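PDB 7AM1: protein SSD1 from Saccharomyces cerevisiae S288C, which binds untranslated regions of mRNAs and represses their translation as a non-enzymatic pseudonuclease of the RNase II family. Local coordinates for residues M422-V427 and E711-L716. Numbering follows the deposited sequence.
Sequences MPQKLV and EQAIHL. With 1PE (pentaethylene glycol), chain E.
The side-chain amide of Gln424, at the tip of a tight turn, reaches the main-chain carbonyl of Ala713 within the long helix 689-725, while its own OE1 is buried with no polar partner in the model. Residues 422-425 form the type I turn that joins strands 420-421 and 426-427 of a short β-hairpin within the RNB region. Pro423 and Gln424 occupy its central positions, and it is closed by Met422 and Lys425, whose backbones bond both ways. The tip packs against helix 689-725. Gln424 NE2 donates to Ala713 O at 3.0 Å, fairly straight (159° at the hydrogen). The acceptor lies close to the amide plane of Gln424, but the donor stands above the carbonyl plane, 39° out of it. The Gln424 chain bends at chi2 (85°), which sets CD; Gln424 OE1 lies 3.4 Å from Ala713 CB. Ala713 CB is the centre of the contact, met by Met422 CG at a tight 3.5 Å and by Pro423 CD at 3.9 Å. Beyond this, the side chains of Pro423 and Ile714 cross at about a right angle, with Pro423 CG 3.7 Å from Ile714 CG1. Val535 touches both, whereas helix 311-321 flanks the hairpin, Leu319 meeting Met422 and Ile315 meeting Gln424. An alanine at Gln424 would probably deprive Ala713 O of this side-chain donor, the only hydrogen bond between 422-427 and 711-716, and leave the Ala713 methyl less covered. Lys425 takes no part in the helix packing; its extended side chain instead meets a pentaethylene glycol, probably from the crystallisation liquor, with Lys425 NZ hydrogen-bonded to its oxygen OH6 at 3.0 Å.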
ATOM      1  N   MET A 422      -2.280   3.499 -11.536  1.00 35.84           N
ATOM      2  CA  MET A 422      -1.985   2.099 -11.765  1.00 36.88           C
ATOM      3  C   MET A 422      -1.036   1.981 -12.948  1.00 39.00           C
ATOM      4  O   MET A 422      -1.019   2.858 -13.816  1.00 39.34           O
ATOM      5  CB  MET A 422      -3.270   1.317 -12.050  1.00 38.34           C
ATOM      6  CG  MET A 422      -4.239   1.340 -10.883  1.00 39.28           C
ATOM      7  SD  MET A 422      -5.896   0.785 -11.302  1.00 41.25           S
ATOM      8  CE  MET A 422      -6.429   2.066 -12.431  1.00 43.02           C
ATOM      9  N   PRO A 423      -0.224   0.924 -13.011  1.00 42.51           N
ATOM     10  CA  PRO A 423       0.658   0.781 -14.182  1.00 44.63           C
ATOM     11  C   PRO A 423      -0.113   0.802 -15.489  1.00 46.12           C
ATOM     12  O   PRO A 423       0.365   1.360 -16.485  1.00 48.98           O
ATOM     13  CB  PRO A 423       1.341  -0.576 -13.943  1.00 45.59           C
ATOM     14  CG  PRO A 423       1.219  -0.816 -12.459  1.00 44.35           C
ATOM     15  CD  PRO A 423      -0.074  -0.189 -12.054  1.00 43.10           C
ATOM     16  N   GLN A 424      -1.313   0.216 -15.498  1.00 43.36           N
ATOM     17  CA  GLN A 424      -2.115   0.070 -16.702  1.00 43.86           C
ATOM     18  C   GLN A 424      -2.931   1.311 -17.036  1.00 44.60           C
ATOM     19  O   GLN A 424      -3.285   1.507 -18.205  1.00 45.54           O
ATOM     20  CB  GLN A 424      -3.102  -1.096 -16.557  1.00 43.85           C
ATOM     21  CG  GLN A 424      -2.495  -2.428 -16.207  1.00 44.36           C
ATOM     22  CD  GLN A 424      -2.304  -2.596 -14.721  1.00 43.13           C
ATOM     23  OE1 GLN A 424      -2.168  -1.615 -13.992  1.00 41.01           O
ATOM     24  NE2 GLN A 424      -2.303  -3.842 -14.259  1.00 43.81           N
ATOM     25  N   LYS A 425      -3.244   2.142 -16.046  1.00 45.06           N
ATOM     26  CA  LYS A 425      -4.212   3.207 -16.244  1.00 45.87           C
ATOM     27  C   LYS A 425      -4.084   4.210 -15.111  1.00 42.90           C
ATOM     28  O   LYS A 425      -3.583   3.890 -14.030  1.00 41.23           O
ATOM     29  CB  LYS A 425      -5.635   2.624 -16.260  1.00 50.82           C
ATOM     30  CG  LYS A 425      -6.660   3.372 -17.084  1.00 57.00           C
ATOM     31  CD  LYS A 425      -8.063   3.138 -16.526  1.00 61.99           C
ATOM     32  CE  LYS A 425      -9.134   3.785 -17.394  1.00 66.84           C
ATOM     33  NZ  LYS A 425     -10.516   3.418 -16.970  1.00 69.23           N
ATOM     34  N   LEU A 426      -4.554   5.431 -15.368  1.00 41.87           N
ATOM     35  CA  LEU A 426      -4.645   6.447 -14.331  1.00 43.01           C
ATOM     36  C   LEU A 426      -6.038   7.058 -14.379  1.00 41.95           C
ATOM     37  O   LEU A 426      -6.662   7.143 -15.442  1.00 41.56           O
ATOM     38  CB  LEU A 426      -3.579   7.554 -14.484  1.00 46.77           C
ATOM     39  CG  LEU A 426      -3.740   8.622 -15.565  1.00 51.71           C
ATOM     40  CD1 LEU A 426      -4.720   9.706 -15.128  1.00 53.07           C
ATOM     41  CD2 LEU A 426      -2.395   9.254 -15.914  1.00 53.61           C
ATOM     42  N   VAL A 427      -6.519   7.489 -13.218  1.00 41.43           N
ATOM     43  CA  VAL A 427      -7.803   8.171 -13.105  1.00 40.92           C
ATOM     44  C   VAL A 427      -7.542   9.510 -12.434  1.00 39.42           C
ATOM     45  O   VAL A 427      -7.003   9.554 -11.321  1.00 37.35           O
ATOM     46  CB  VAL A 427      -8.829   7.345 -12.315  1.00 40.49           C
ATOM     47  CG1 VAL A 427     -10.181   8.036 -12.340  1.00 41.94           C
ATOM     48  CG2 VAL A 427      -8.932   5.939 -12.884  1.00 40.60           C
ATOM     49  N   GLU A 711      -1.729  -1.008  -5.672  1.00 32.90           N
ATOM     50  CA  GLU A 711      -0.992  -2.245  -5.423  1.00 34.30           C
ATOM     51  C   GLU A 711      -1.679  -3.452  -6.049  1.00 32.24           C
ATOM     52  O   GLU A 711      -1.003  -4.393  -6.479  1.00 32.03           O
ATOM     53  CB  GLU A 711      -0.805  -2.445  -3.920  1.00 37.95           C
ATOM     54  CG  GLU A 711       0.087  -1.364  -3.308  1.00 43.97           C
ATOM     55  CD  GLU A 711       1.117  -1.901  -2.327  1.00 47.26           C
ATOM     56  OE1 GLU A 711       0.888  -2.987  -1.748  1.00 50.28           O
ATOM     57  OE2 GLU A 711       2.157  -1.232  -2.142  1.00 45.64           O
ATOM     58  N   GLN A 712      -3.012  -3.462  -6.086  1.00 33.37           N
ATOM     59  CA  GLN A 712      -3.725  -4.560  -6.731  1.00 34.15           C
ATOM     60  C   GLN A 712      -3.418  -4.604  -8.220  1.00 33.17           C
ATOM     61  O   GLN A 712      -3.283  -5.684  -8.803  1.00 33.18           O
ATOM     62  CB  GLN A 712      -5.224  -4.413  -6.484  1.00 36.84           C
ATOM     63  CG  GLN A 712      -5.638  -4.845  -5.083  1.00 40.91           C
ATOM     64  CD  GLN A 712      -7.050  -4.420  -4.723  1.00 44.94           C
ATOM     65  OE1 GLN A 712      -7.806  -3.935  -5.566  1.00 44.95           O
ATOM     66  NE2 GLN A 712      -7.406  -4.586  -3.456  1.00 48.08           N
ATOM     67  N   ALA A 713      -3.319  -3.434  -8.854  1.00 32.49           N
ATOM     68  CA  ALA A 713      -3.015  -3.387 -10.279  1.00 33.15           C
ATOM     69  C   ALA A 713      -1.559  -3.759 -10.544  1.00 33.64           C
ATOM     70  O   ALA A 713      -1.258  -4.446 -11.528  1.00 34.73           O
ATOM     71  CB  ALA A 713      -3.343  -1.999 -10.829  1.00 33.92           C
ATOM     72  N   ILE A 714      -0.641  -3.326  -9.678  1.00 31.94           N
ATOM     73  CA  ILE A 714       0.739  -3.793  -9.776  1.00 32.76           C
ATOM     74  C   ILE A 714       0.785  -5.310  -9.674  1.00 33.66           C
ATOM     75  O   ILE A 714       1.432  -5.991 -10.479  1.00 34.66           O
ATOM     76  CB  ILE A 714       1.610  -3.147  -8.686  1.00 31.47           C
ATOM     77  CG1 ILE A 714       1.777  -1.647  -8.932  1.00 32.71           C
ATOM     78  CG2 ILE A 714       2.952  -3.848  -8.619  1.00 30.06           C
ATOM     79  CD1 ILE A 714       2.385  -0.913  -7.745  1.00 33.03           C
ATOM     80  N   HIS A 715       0.125  -5.857  -8.650  1.00 34.32           N
ATOM     81  CA  HIS A 715       0.148  -7.294  -8.416  1.00 33.31           C
ATOM     82  C   HIS A 715      -0.366  -8.046  -9.629  1.00 32.68           C
ATOM     83  O   HIS A 715       0.196  -9.076 -10.021  1.00 31.72           O
ATOM     84  CB  HIS A 715      -0.698  -7.615  -7.182  1.00 33.81           C
ATOM     85  CG  HIS A 715      -0.844  -9.077  -6.903  1.00 34.58           C
ATOM     86  ND1 HIS A 715      -1.842  -9.842  -7.465  1.00 35.92           N
ATOM     87  CD2 HIS A 715      -0.130  -9.911  -6.111  1.00 34.46           C
ATOM     88  CE1 HIS A 715      -1.732 -11.088  -7.038  1.00 35.35           C
ATOM     89  NE2 HIS A 715      -0.701 -11.157  -6.215  1.00 35.13           N
ATOM     90  N   LEU A 716      -1.423  -7.528 -10.249  1.00 34.47           N
ATOM     91  CA  LEU A 716      -2.006  -8.168 -11.420  1.00 37.55           C
ATOM     92  C   LEU A 716      -0.998  -8.229 -12.561  1.00 37.34           C
ATOM     93  O   LEU A 716      -0.766  -9.294 -13.143  1.00 35.12           O
ATOM     94  CB  LEU A 716      -3.266  -7.405 -11.826  1.00 39.76           C
ATOM     95  CG  LEU A 716      -4.080  -7.867 -13.027  1.00 42.13           C
ATOM     96  CD1 LEU A 716      -4.667  -9.254 -12.760  1.00 42.79           C
ATOM     97  CD2 LEU A 716      -5.178  -6.853 -13.328  1.00 42.91           C
TER
HETATM   98  C15 1PE E1303     -10.770  -0.265 -17.772  1.00 95.51           C
HETATM   99  OH6 1PE E1303     -10.221   0.848 -18.418  1.00 95.39           O
HETATM  100  C16 1PE E1303      -8.032   0.218 -19.170  1.00 94.93           C
HETATM  101  C26 1PE E1303      -9.472   0.545 -19.562  1.00 95.08           C
HETATM  102  OH7 1PE E1303      -7.152   1.024 -19.906  1.00 94.86           O